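Putative hydrolase (Bacteroides ovatus, PDB 4HBS) is of unknown function but, as a five-bladed beta-propeller related to the beta-fructosidase clan, is probably a hydrolase acting on sugar linkages. Local coordinates at residues L43-W55 against M100-W113. Residues are numbered along the deposited sequence; the frame is centred on the assembly and turned at random.
Sequences LKYNALFTRSLGW and MVQTPGEKDENLVW
R51 meets D108 side-on, a geometry that illustrates how a fork of two nitrogens can fix a carboxylate. R51 NE donates to D108 OD1 at 2.9 Å and R51 NH2 to D108 OD2, a two-pronged salt bridge in which each oxygen offers its syn lone pair and the guanidinium and carboxylate planes are only 19° apart. The remaining nitrogen, NH1, turns back to the carbonyl oxygens of L53 and W55, tying the arginine to its own chain as well. W113 NE1 sits over the centre of one guanidinium face, 3.4 Å from R51 CZ; the two planes are inclined by 50°, so this is no flat stack. A leucine in place of R51 would probably leave the D108 carboxylate without its charged mate and take from the carbonyls of L53 and W55 the NH1 that ties them together. W113 is itself sandwiched: M100 CG rests over one face, while W55 CB presses on the other, 3.4 Å from the centroid of the six-membered ring. The W55 five-membered ring and W113 six-membered ring are almost parallel but strongly offset; the CH-pi contact lies nearly along the ring normal. Within the five-bladed propeller, helix 43-48 and the loop after it pack on strands 98-102 and 111-113, neighbours in a four-stranded antiparallel blade, and on their connection 103-110. F49 extends the apolar layer, its CZ 4.0 Å from M100 CE. One turn back, Y45 OH donates to E106 OE2, on the anti side and tilted out of the carboxylate plane, and accepts a hydrogen bond from Q102 NE2 (2.9 Å), lying in that amide's plane. E106 OE2 also binds a glycerol, probably from the crystallisation liquor. K44 bends to bring NZ into a long salt bridge, 3.5 Å to E106 OE1, beside like-charged K107; its stronger partner is E21.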
loop_
_atom_site.group_PDB
_atom_site.type_symbol
_atom_site.label_atom_id
_atom_site.label_comp_id
_atom_site.label_asym_id
_atom_site.label_seq_id
_atom_site.Cartn_x
_atom_site.Cartn_y
_atom_site.Cartn_z
ATOM N N LEU A 43 15.248 -2.989 -10.189
ATOM C CA LEU A 43 16.052 -4.045 -9.571
ATOM C C LEU A 43 16.742 -3.544 -8.313
ATOM O O LEU A 43 17.051 -4.364 -7.445
ATOM C CB LEU A 43 17.071 -4.629 -10.543
ATOM C CG LEU A 43 16.551 -5.090 -11.922
ATOM C CD1 LEU A 43 17.656 -5.749 -12.701
ATOM C CD2 LEU A 43 15.363 -6.036 -11.800
ATOM N N LYS A 44 16.964 -2.205 -8.189
ATOM C CA LYS A 44 17.572 -1.595 -6.990
ATOM C C LYS A 44 16.657 -1.795 -5.794
ATOM O O LYS A 44 17.125 -2.179 -4.722
ATOM C CB LYS A 44 17.805 -0.085 -7.217
ATOM C CG LYS A 44 18.693 0.613 -6.207
ATOM C CD LYS A 44 18.782 2.113 -6.522
ATOM C CE LYS A 44 20.194 2.622 -6.630
ATOM N NZ LYS A 44 20.813 2.900 -5.301
ATOM N N TYR A 45 15.337 -1.524 -5.979
ATOM C CA TYR A 45 14.349 -1.666 -4.906
ATOM C C TYR A 45 14.041 -3.120 -4.680
ATOM O O TYR A 45 14.002 -3.529 -3.537
ATOM C CB TYR A 45 13.087 -0.833 -5.155
ATOM C CG TYR A 45 13.266 0.560 -4.601
ATOM C CD1 TYR A 45 14.161 1.448 -5.183
ATOM C CD2 TYR A 45 12.688 0.925 -3.391
ATOM C CE1 TYR A 45 14.423 2.691 -4.614
ATOM C CE2 TYR A 45 12.963 2.154 -2.797
ATOM C CZ TYR A 45 13.854 3.028 -3.396
ATOM O OH TYR A 45 14.133 4.230 -2.775
ATOM N N ASN A 46 13.925 -3.937 -5.731
ATOM C CA ASN A 46 13.733 -5.380 -5.543
ATOM C C ASN A 46 14.872 -5.950 -4.671
ATOM O O ASN A 46 14.605 -6.797 -3.827
ATOM C CB ASN A 46 13.669 -6.116 -6.889
ATOM C CG ASN A 46 12.404 -5.851 -7.661
ATOM O OD1 ASN A 46 11.558 -5.058 -7.251
ATOM N ND2 ASN A 46 12.234 -6.501 -8.803
ATOM N N ALA A 47 16.121 -5.424 -4.824
ATOM C CA ALA A 47 17.278 -5.858 -4.028
ATOM C C ALA A 47 17.178 -5.346 -2.612
ATOM O O ALA A 47 17.488 -6.097 -1.684
ATOM C CB ALA A 47 18.574 -5.379 -4.657
ATOM N N LEU A 48 16.723 -4.089 -2.421
ATOM C CA LEU A 48 16.557 -3.535 -1.076
ATOM C C LEU A 48 15.635 -4.403 -0.218
ATOM O O LEU A 48 15.935 -4.615 0.954
ATOM C CB LEU A 48 16.004 -2.102 -1.113
ATOM C CG LEU A 48 17.001 -0.998 -1.366
ATOM C CD1 LEU A 48 16.275 0.319 -1.603
ATOM C CD2 LEU A 48 18.008 -0.870 -0.200
ATOM N N PHE A 49 14.550 -4.939 -0.805
ATOM C CA PHE A 49 13.599 -5.784 -0.094
ATOM C C PHE A 49 13.875 -7.300 -0.316
ATOM O O PHE A 49 12.975 -8.119 -0.139
ATOM C CB PHE A 49 12.177 -5.386 -0.475
ATOM C CG PHE A 49 11.864 -3.983 0.014
ATOM C CD1 PHE A 49 12.277 -2.866 -0.708
ATOM C CD2 PHE A 49 11.193 -3.781 1.211
ATOM C CE1 PHE A 49 12.006 -1.576 -0.251
ATOM C CE2 PHE A 49 10.936 -2.490 1.672
ATOM C CZ PHE A 49 11.336 -1.393 0.931
ATOM N N THR A 50 15.143 -7.665 -0.645
ATOM C CA THR A 50 15.644 -9.041 -0.692
ATOM C C THR A 50 16.579 -9.077 0.482
ATOM O O THR A 50 17.763 -8.776 0.318
ATOM C CB THR A 50 16.320 -9.379 -2.015
ATOM O OG1 THR A 50 15.462 -9.047 -3.076
ATOM C CG2 THR A 50 16.640 -10.827 -2.136
ATOM N N ARG A 51 16.028 -9.305 1.696
ATOM C CA ARG A 51 16.791 -9.254 2.951
ATOM C C ARG A 51 16.907 -10.631 3.594
ATOM O O ARG A 51 16.120 -11.521 3.280
ATOM C CB ARG A 51 16.115 -8.278 3.919
ATOM C CG ARG A 51 15.759 -6.932 3.269
ATOM C CD ARG A 51 15.302 -5.839 4.223
ATOM N NE ARG A 51 16.368 -5.424 5.134
ATOM C CZ ARG A 51 16.600 -5.924 6.346
ATOM N NH1 ARG A 51 15.818 -6.873 6.844
ATOM N NH2 ARG A 51 17.618 -5.481 7.066
ATOM N N SER A 52 17.906 -10.803 4.479
ATOM C CA SER A 52 18.180 -12.073 5.152
ATOM C C SER A 52 17.935 -12.077 6.659
ATOM O O SER A 52 17.730 -13.159 7.212
ATOM C CB SER A 52 19.625 -12.471 4.905
ATOM O OG SER A 52 19.792 -12.719 3.519
ATOM N N LEU A 53 18.030 -10.914 7.337
ATOM C CA LEU A 53 17.846 -10.816 8.783
ATOM C C LEU A 53 16.838 -9.740 9.079
ATOM O O LEU A 53 16.992 -8.626 8.581
ATOM C CB LEU A 53 19.196 -10.476 9.476
ATOM C CG LEU A 53 19.771 -11.485 10.473
ATOM C CD1 LEU A 53 20.825 -10.830 11.332
ATOM C CD2 LEU A 53 18.682 -12.122 11.342
ATOM N N GLY A 54 15.848 -10.045 9.905
ATOM C CA GLY A 54 14.797 -9.086 10.232
ATOM C C GLY A 54 13.714 -9.148 9.182
ATOM O O GLY A 54 13.399 -10.249 8.721
ATOM N N TRP A 55 13.143 -7.987 8.767
ATOM C CA TRP A 55 12.081 -8.011 7.741
ATOM C C TRP A 55 12.620 -8.732 6.529
ATOM O O TRP A 55 13.666 -8.334 6.028
ATOM C CB TRP A 55 11.612 -6.597 7.350
ATOM C CG TRP A 55 10.433 -6.606 6.426
ATOM C CD1 TRP A 55 9.125 -6.440 6.763
ATOM C CD2 TRP A 55 10.456 -6.816 5.010
ATOM N NE1 TRP A 55 8.328 -6.561 5.653
ATOM C CE2 TRP A 55 9.121 -6.789 4.560
ATOM C CE3 TRP A 55 11.470 -7.121 4.085
ATOM C CZ2 TRP A 55 8.782 -7.015 3.227
ATOM C CZ3 TRP A 55 11.124 -7.363 2.776
ATOM C CH2 TRP A 55 9.801 -7.284 2.356
HETATM N N MSE A 100 8.639 1.061 9.247
HETATM C CA MSE A 100 10.047 1.320 8.948
HETATM C C MSE A 100 10.203 2.760 8.444
HETATM O O MSE A 100 9.232 3.343 7.960
HETATM C CB MSE A 100 10.510 0.291 7.884
HETATM C CG MSE A 100 11.943 0.465 7.371
HETATM SE SE MSE A 100 12.029 1.477 5.769
HETATM C CE MSE A 100 11.506 0.197 4.624
ATOM N N VAL A 101 11.405 3.339 8.603
ATOM C CA VAL A 101 11.742 4.682 8.106
ATOM C C VAL A 101 12.919 4.546 7.165
ATOM O O VAL A 101 13.951 4.027 7.577
ATOM C CB VAL A 101 12.080 5.720 9.220
ATOM C CG1 VAL A 101 12.397 7.074 8.594
ATOM C CG2 VAL A 101 10.950 5.856 10.234
ATOM N N GLN A 102 12.776 5.008 5.918
ATOM C CA GLN A 102 13.859 5.003 4.942
ATOM C C GLN A 102 14.493 6.361 4.950
ATOM O O GLN A 102 13.782 7.338 4.725
ATOM C CB GLN A 102 13.334 4.690 3.548
ATOM C CG GLN A 102 14.386 4.755 2.437
ATOM C CD GLN A 102 13.797 4.645 1.065
ATOM O OE1 GLN A 102 12.588 4.594 0.882
ATOM N NE2 GLN A 102 14.642 4.663 0.064
ATOM N N THR A 103 15.819 6.444 5.170
ATOM C CA THR A 103 16.553 7.711 5.155
ATOM C C THR A 103 17.230 7.883 3.797
ATOM O O THR A 103 17.443 6.891 3.103
ATOM C CB THR A 103 17.597 7.720 6.276
ATOM O OG1 THR A 103 18.453 6.580 6.120
ATOM C CG2 THR A 103 16.969 7.724 7.650
ATOM N N PRO A 104 17.651 9.108 3.402
ATOM C CA PRO A 104 18.357 9.256 2.110
ATOM C C PRO A 104 19.623 8.387 2.018
ATOM O O PRO A 104 20.381 8.335 2.992
ATOM C CB PRO A 104 18.704 10.748 2.075
ATOM C CG PRO A 104 17.696 11.386 2.955
ATOM C CD PRO A 104 17.478 10.417 4.065
ATOM N N GLY A 105 19.814 7.694 0.881
ATOM C CA GLY A 105 20.988 6.846 0.653
ATOM C C GLY A 105 20.750 5.654 -0.256
ATOM O O GLY A 105 21.604 5.327 -1.083
ATOM N N GLU A 106 19.599 4.976 -0.078
ATOM C CA GLU A 106 19.161 3.799 -0.848
ATOM C C GLU A 106 20.104 2.558 -0.710
ATOM O O GLU A 106 20.215 1.740 -1.637
ATOM C CB GLU A 106 18.916 4.156 -2.317
ATOM C CG GLU A 106 17.711 5.049 -2.495
ATOM C CD GLU A 106 17.392 5.341 -3.943
ATOM O OE1 GLU A 106 18.331 5.371 -4.774
ATOM O OE2 GLU A 106 16.197 5.567 -4.242
ATOM N N LYS A 107 20.696 2.387 0.485
ATOM C CA LYS A 107 21.483 1.212 0.871
ATOM C C LYS A 107 20.654 0.510 1.995
ATOM O O LYS A 107 19.733 1.136 2.516
ATOM C CB LYS A 107 22.907 1.624 1.328
ATOM C CG LYS A 107 23.712 2.487 0.326
ATOM C CD LYS A 107 24.004 1.798 -1.035
ATOM C CE LYS A 107 23.570 2.619 -2.251
ATOM N NZ LYS A 107 23.559 1.819 -3.515
ATOM N N ASP A 108 20.927 -0.763 2.351
ATOM C CA ASP A 108 20.126 -1.434 3.394
ATOM C C ASP A 108 20.227 -0.725 4.726
ATOM O O ASP A 108 19.251 -0.695 5.476
ATOM C CB ASP A 108 20.508 -2.899 3.587
ATOM C CG ASP A 108 19.386 -3.679 4.270
ATOM O OD1 ASP A 108 18.414 -4.093 3.557
ATOM O OD2 ASP A 108 19.422 -3.799 5.525
ATOM N N GLU A 109 21.407 -0.156 5.023
ATOM C CA GLU A 109 21.640 0.638 6.234
ATOM C C GLU A 109 20.604 1.766 6.387
ATOM O O GLU A 109 20.376 2.215 7.508
ATOM C CB GLU A 109 23.077 1.234 6.256
ATOM C CG GLU A 109 23.483 2.042 5.026
ATOM C CD GLU A 109 24.900 2.598 4.998
ATOM O OE1 GLU A 109 25.678 2.335 5.944
ATOM O OE2 GLU A 109 25.236 3.288 4.007
ATOM N N ASN A 110 19.992 2.229 5.269
ATOM C CA ASN A 110 19.011 3.305 5.289
ATOM C C ASN A 110 17.594 2.829 5.622
ATOM O O ASN A 110 16.767 3.664 5.958
ATOM C CB ASN A 110 19.015 4.048 3.970
ATOM C CG ASN A 110 20.351 4.696 3.682
ATOM O OD1 ASN A 110 21.170 4.182 2.910
ATOM N ND2 ASN A 110 20.625 5.811 4.345
ATOM N N LEU A 111 17.304 1.522 5.548
ATOM C CA LEU A 111 15.995 0.993 5.928
ATOM C C LEU A 111 15.998 0.813 7.446
ATOM O O LEU A 111 16.524 -0.187 7.931
ATOM C CB LEU A 111 15.719 -0.348 5.209
ATOM C CG LEU A 111 15.812 -0.353 3.676
ATOM C CD1 LEU A 111 15.296 -1.669 3.114
ATOM C CD2 LEU A 111 15.046 0.809 3.056
ATOM N N VAL A 112 15.478 1.800 8.201
ATOM C CA VAL A 112 15.475 1.758 9.674
ATOM C C VAL A 112 14.192 1.075 10.177
ATOM O O VAL A 112 13.179 1.743 10.390
ATOM C CB VAL A 112 15.653 3.173 10.283
ATOM C CG1 VAL A 112 15.776 3.103 11.801
ATOM C CG2 VAL A 112 16.876 3.868 9.676
ATOM N N TRP A 113 14.260 -0.250 10.405
ATOM C CA TRP A 113 13.111 -1.045 10.868
ATOM C C TRP A 113 12.802 -0.690 12.314
ATOM O O TRP A 113 13.604 -1.014 13.204
ATOM C CB TRP A 113 13.395 -2.562 10.727
ATOM C CG TRP A 113 13.763 -2.949 9.331
ATOM C CD1 TRP A 113 15.022 -2.993 8.800
ATOM C CD2 TRP A 113 12.858 -3.092 8.231
ATOM N NE1 TRP A 113 14.958 -3.199 7.442
ATOM C CE2 TRP A 113 13.637 -3.240 7.060
ATOM C CE3 TRP A 113 11.461 -3.109 8.121
ATOM C CZ2 TRP A 113 13.059 -3.419 5.792
ATOM C CZ3 TRP A 113 10.892 -3.254 6.870
ATOM C CH2 TRP A 113 11.684 -3.424 5.723
#